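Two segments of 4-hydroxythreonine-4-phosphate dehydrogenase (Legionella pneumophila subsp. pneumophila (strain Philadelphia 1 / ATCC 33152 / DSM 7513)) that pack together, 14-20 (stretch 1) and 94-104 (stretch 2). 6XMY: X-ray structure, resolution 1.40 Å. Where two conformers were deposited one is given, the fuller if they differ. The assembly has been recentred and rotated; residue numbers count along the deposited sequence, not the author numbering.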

ATOM      1  N   ILE A  14       0.599   1.648  13.058  1.00  9.03           N
ATOM      2  CA  ILE A  14       1.143   2.451  11.965  1.00  9.55           C
ATOM      3  C   ILE A  14       2.656   2.320  11.984  1.00  8.49           C
ATOM      4  O   ILE A  14       3.303   2.750  12.946  1.00 10.36           O
ATOM      5  CB  ILE A  14       0.751   3.935  12.085  1.00  9.07           C
ATOM      6  CG1 ILE A  14      -0.701   4.105  12.539  1.00 12.65           C
ATOM      7  CG2 ILE A  14       1.050   4.687  10.768  1.00 11.79           C
ATOM      8  CD1 ILE A  14      -1.730   3.499  11.638  1.00 12.95           C
ATOM      9  N   SER A  15       3.231   1.733  10.936  1.00  7.91           N
ATOM     10  CA  SER A  15       4.682   1.801  10.783  1.00  8.88           C
ATOM     11  C   SER A  15       5.078   3.193  10.317  1.00  9.02           C
ATOM     12  O   SER A  15       4.637   3.645   9.256  1.00 10.63           O
ATOM     13  CB  SER A  15       5.183   0.773   9.780  1.00 12.29           C
ATOM     14  OG  SER A  15       6.492   1.129   9.374  1.00 11.48           O
ATOM     15  N   SER A  16       5.901   3.876  11.100  1.00  8.11           N
ATOM     16  CA  SER A  16       6.316   5.228  10.752  1.00  9.02           C
ATOM     17  C   SER A  16       7.362   5.287   9.636  1.00  9.69           C
ATOM     18  O   SER A  16       7.702   6.390   9.204  1.00 11.74           O
ATOM     19  CB  SER A  16       6.765   5.990  12.005  1.00  9.79           C
ATOM     20  OG  SER A  16       7.926   5.416  12.583  1.00  9.67           O
ATOM     21  N   GLY A  17       7.872   4.148   9.159  1.00 10.01           N
ATOM     22  CA  GLY A  17       8.609   4.123   7.904  1.00  9.44           C
ATOM     23  C   GLY A  17      10.021   4.691   8.002  1.00  8.19           C
ATOM     24  O   GLY A  17      10.662   4.675   9.057  1.00  8.89           O
ATOM     25  N   GLU A  18      10.520   5.162   6.861  1.00  8.32           N
ATOM     26  CA  GLU A  18      11.873   5.702   6.786  1.00  9.02           C
ATOM     27  C   GLU A  18      11.999   6.925   7.694  1.00  7.84           C
ATOM     28  O   GLU A  18      11.259   7.899   7.511  1.00  9.35           O
ATOM     29  CB  GLU A  18      12.196   6.059   5.334  1.00  9.31           C
ATOM     30  CG  GLU A  18      13.402   6.966   5.164  1.00 10.04           C
ATOM     31  CD  GLU A  18      14.653   6.439   5.826  1.00 10.46           C
ATOM     32  OE1 GLU A  18      15.325   7.233   6.514  1.00 10.11           O
ATOM     33  OE2 GLU A  18      14.970   5.243   5.669  1.00 10.45           O
ATOM     34  N   PRO A  19      12.868   6.895   8.706  1.00  8.37           N
ATOM     35  CA  PRO A  19      12.822   7.948   9.727  1.00  9.72           C
ATOM     36  C   PRO A  19      13.259   9.308   9.224  1.00  9.63           C
ATOM     37  O   PRO A  19      12.810  10.323   9.776  1.00 10.64           O
ATOM     38  CB  PRO A  19      13.763   7.428  10.821  1.00 10.17           C
ATOM     39  CG  PRO A  19      14.663   6.458  10.118  1.00  9.21           C
ATOM     40  CD  PRO A  19      13.824   5.830   9.051  1.00  8.38           C
ATOM     41  N   ALA A  20      14.112   9.364   8.189  1.00  8.95           N
ATOM     42  CA  ALA A  20      14.579  10.638   7.654  1.00 11.26           C
ATOM     43  C   ALA A  20      13.570  11.278   6.710  1.00 10.44           C
ATOM     44  O   ALA A  20      13.754  12.443   6.333  1.00 10.59           O
ATOM     45  CB  ALA A  20      15.909  10.446   6.917  1.00 11.23           C
TER
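Stretch 2 94-104: QNAAYVMELLT

No direct hydrogen bond joins the two stretches, yet a single water ties them together. Water 1 donates to Ser16 OG and to Gly17 O, each at 2.8 Å, and lies 2.7 Å from Tyr98 OH, a hydrogen bond whose direction the geometry leaves open. The direct approach of Ser16 OG to Tyr98 OH is 3.7 Å, too long for a hydrogen bond, so the polar link here runs through the solvent molecule.

Stretch 2 enters this region as the end of a 3-10 segment, Gln94 and Asn95, and continues as a helix from Ala96 through Thr104 and beyond. The evidence is a run of i to i+4 backbone hydrogen bonds, from Val99 N to Asn95 O at 3.2 Å through Thr104 N to Met100 O at 2.9 Å, with phi/psi values near -60/-40 throughout the helical part. Asn95 occupies the N-cap position, but its side chain makes no capping bond. Stretch 1 leaves its strand after Ser15 and continues as loop, with Gly17 at a positive phi of 75°, a conformation that by itself favours glycine.

The register shows the relative direction. Ser15 CA lies 5.8 Å from Leu102 CA, and Gly17 CA lies 6.0 Å from Val99 CA; as stretch 1 advances, its partners step back along the helix, so the two chains run in opposite senses. Pro19 extends this trend, reaching Asn95 with CG 4.3 Å from Asn95 CB.

The helix presents Tyr98, Val99 and Leu102, and the preceding N-cap residue Asn95, with their CA-to-CB bonds toward stretch 1, the spacing expected of one helical side. At the Ser15 end, Ser15 OG sits 3.7 Å from Leu102 CB and 3.9 Å from Leu103 CD1. That same OG accepts a weak hydrogen bond from Gly17 N (3.3 Å, 137°), a contact within stretch 1. Leu102 CD1 then approaches Gly17 N at 3.6 Å, packing a methyl group against the loop backbone.

Farther along, Val99 CG2 meets Gly17 O at 3.8 Å, Glu18 CA at 3.9 Å and Pro19 CD at 3.6 Å, so one methyl touches three consecutive residues. Glu18 points away at its CA-to-CB bond, and its OE1 accepts a hydrogen bond from Ala20 N at 3.0 Å. Pro19, the most covered residue of the contact, points toward the helix and places CG 3.7 Å from Tyr98 CE2, approaching the ring obliquely. Together the two sides bury 341 Å².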

ATOM      1  N   GLN A  94      22.614   2.995   8.270  1.00 11.73           N
ATOM      2  CA  GLN A  94      22.644   2.348   9.573  0.52 12.42           C
ATOM      3  C   GLN A  94      21.262   2.213  10.193  1.00 11.66           C
ATOM      4  O   GLN A  94      21.097   1.417  11.120  1.00 13.47           O
ATOM      5  CB  GLN A  94      23.563   3.105  10.524  0.52 13.08           C
ATOM      6  CG  GLN A  94      25.021   2.956  10.188  0.52 16.86           C
ATOM      7  CD  GLN A  94      25.897   3.572  11.242  0.52 18.02           C
ATOM      8  OE1 GLN A  94      25.600   3.487  12.432  0.52 18.60           O
ATOM      9  NE2 GLN A  94      26.974   4.219  10.814  0.52 19.54           N
ATOM     10  N   ASN A  95      20.275   2.974   9.715  1.00 11.31           N
ATOM     11  CA  ASN A  95      18.909   2.884  10.210  1.00 10.04           C
ATOM     12  C   ASN A  95      18.008   2.035   9.322  1.00 10.09           C
ATOM     13  O   ASN A  95      16.792   2.001   9.544  1.00 11.70           O
ATOM     14  CB  ASN A  95      18.317   4.278  10.437  1.00 10.34           C
ATOM     15  CG  ASN A  95      18.848   4.930  11.699  1.00 11.07           C
ATOM     16  OD1 ASN A  95      19.200   4.235  12.662  1.00 13.36           O
ATOM     17  ND2 ASN A  95      18.890   6.257  11.724  1.00 11.17           N
ATOM     18  N   ALA A  96      18.576   1.336   8.335  1.00 10.56           N
ATOM     19  CA  ALA A  96      17.765   0.451   7.504  1.00 11.83           C
ATOM     20  C   ALA A  96      17.227  -0.723   8.312  1.00 10.13           C
ATOM     21  O   ALA A  96      16.066  -1.114   8.150  1.00 11.36           O
ATOM     22  CB  ALA A  96      18.579  -0.056   6.321  1.00 11.64           C
ATOM     23  N   ALA A  97      18.058  -1.307   9.182  1.00 10.67           N
ATOM     24  CA  ALA A  97      17.585  -2.417  10.003  1.00 11.81           C
ATOM     25  C   ALA A  97      16.434  -1.992  10.910  1.00 12.19           C
ATOM     26  O   ALA A  97      15.508  -2.779  11.160  1.00 12.07           O
ATOM     27  CB  ALA A  97      18.744  -3.002  10.811  1.00 13.92           C
ATOM     28  N   TYR A  98      16.466  -0.752  11.391  1.00 11.31           N
ATOM     29  CA  TYR A  98      15.360  -0.215  12.171  1.00 10.02           C
ATOM     30  C   TYR A  98      14.069  -0.223  11.365  1.00  7.95           C
ATOM     31  O   TYR A  98      13.014  -0.649  11.861  1.00  9.00           O
ATOM     32  CB  TYR A  98      15.720   1.199  12.624  1.00 10.00           C
ATOM     33  CG  TYR A  98      14.561   2.118  12.924  1.00  8.88           C
ATOM     34  CD1 TYR A  98      13.943   2.114  14.168  1.00  8.97           C
ATOM     35  CD2 TYR A  98      14.090   3.001  11.961  1.00  8.36           C
ATOM     36  CE1 TYR A  98      12.892   2.973  14.444  1.00  8.26           C
ATOM     37  CE2 TYR A  98      13.044   3.862  12.232  1.00  9.19           C
ATOM     38  CZ  TYR A  98      12.449   3.847  13.476  1.00  8.59           C
ATOM     39  OH  TYR A  98      11.410   4.704  13.755  1.00  9.75           O
ATOM     40  N   VAL A  99      14.130   0.240  10.107  1.00 10.26           N
ATOM     41  CA  VAL A  99      12.943   0.238   9.256  1.00  9.57           C
ATOM     42  C   VAL A  99      12.416  -1.179   9.087  1.00  9.90           C
ATOM     43  O   VAL A  99      11.207  -1.432   9.201  1.00 10.73           O
ATOM     44  CB  VAL A  99      13.239   0.906   7.899  1.00 10.19           C
ATOM     45  CG1 VAL A  99      12.057   0.720   6.961  1.00 11.73           C
ATOM     46  CG2 VAL A  99      13.558   2.395   8.091  1.00 10.09           C
ATOM     47  N   MET A 100      13.318  -2.127   8.816  1.00 10.49           N
ATOM     48  CA  MET A 100      12.885  -3.510   8.658  1.00 10.37           C
ATOM     49  C   MET A 100      12.302  -4.056   9.948  1.00  9.87           C
ATOM     50  O   MET A 100      11.406  -4.903   9.901  1.00 10.90           O
ATOM     51  CB  MET A 100      14.025  -4.389   8.149  1.00 12.12           C
ATOM     52  CG  MET A 100      14.521  -4.011   6.753  1.00 13.32           C
ATOM     53  SD  MET A 100      13.236  -3.863   5.490  1.00 14.68           S
ATOM     54  CE  MET A 100      12.573  -5.508   5.520  1.00 18.13           C
ATOM     55  N   GLU A 101      12.780  -3.572  11.101  1.00 10.18           N
ATOM     56  CA  GLU A 101      12.198  -4.000  12.374  1.00 10.86           C
ATOM     57  C   GLU A 101      10.764  -3.512  12.509  1.00 10.35           C
ATOM     58  O   GLU A 101       9.900  -4.247  12.996  1.00 10.73           O
ATOM     59  CB  GLU A 101      13.040  -3.519  13.556  1.00 11.70           C
ATOM     60  CG  GLU A 101      12.657  -4.200  14.877  1.00 13.72           C
ATOM     61  CD  GLU A 101      13.019  -5.671  14.903  1.00 20.21           C
ATOM     62  OE1 GLU A 101      14.007  -6.051  14.246  1.00 22.02           O
ATOM     63  OE2 GLU A 101      12.297  -6.449  15.565  1.00 26.20           O
ATOM     64  N   LEU A 102      10.485  -2.283  12.066  1.00  9.93           N
ATOM     65  CA  LEU A 102       9.110  -1.797  12.063  1.00  9.53           C
ATOM     66  C   LEU A 102       8.214  -2.701  11.225  1.00  8.54           C
ATOM     67  O   LEU A 102       7.098  -3.040  11.638  1.00 10.25           O
ATOM     68  CB  LEU A 102       9.049  -0.371  11.506  1.00  9.68           C
ATOM     69  CG  LEU A 102       9.930   0.718  12.136  1.00  9.26           C
ATOM     70  CD1 LEU A 102       9.639   2.063  11.473  1.00 10.64           C
ATOM     71  CD2 LEU A 102       9.728   0.803  13.649  1.00 10.98           C
ATOM     72  N   LEU A 103       8.685  -3.104  10.040  1.00 10.83           N
ATOM     73  CA  LEU A 103       7.885  -3.967   9.174  1.00 10.31           C
ATOM     74  C   LEU A 103       7.683  -5.344   9.799  1.00 10.05           C
ATOM     75  O   LEU A 103       6.578  -5.908   9.750  1.00 10.92           O
ATOM     76  CB  LEU A 103       8.558  -4.115   7.806  1.00 12.21           C
ATOM     77  CG  LEU A 103       8.210  -3.096   6.718  1.00 15.90           C
ATOM     78  CD1 LEU A 103       8.225  -1.679   7.232  1.00 17.53           C
ATOM     79  CD2 LEU A 103       9.132  -3.247   5.518  1.00 14.85           C
ATOM     80  N   THR A 104       8.750  -5.911  10.367  1.00 11.22           N
ATOM     81  CA  THR A 104       8.681  -7.260  10.923  1.00 12.23           C
ATOM     82  C   THR A 104       7.821  -7.269  12.172  1.00 11.27           C
ATOM     83  O   THR A 104       6.930  -8.114  12.329  1.00 12.71           O
ATOM     84  CB  THR A 104      10.099  -7.753  11.236  1.00 13.51           C
ATOM     85  OG1 THR A 104      10.904  -7.691  10.050  1.00 15.81           O
ATOM     86  CG2 THR A 104      10.078  -9.191  11.767  1.00 17.08           C
TER
HETATM   87  O   HOH W   1      10.446   5.924  11.574  1.00  9.06           O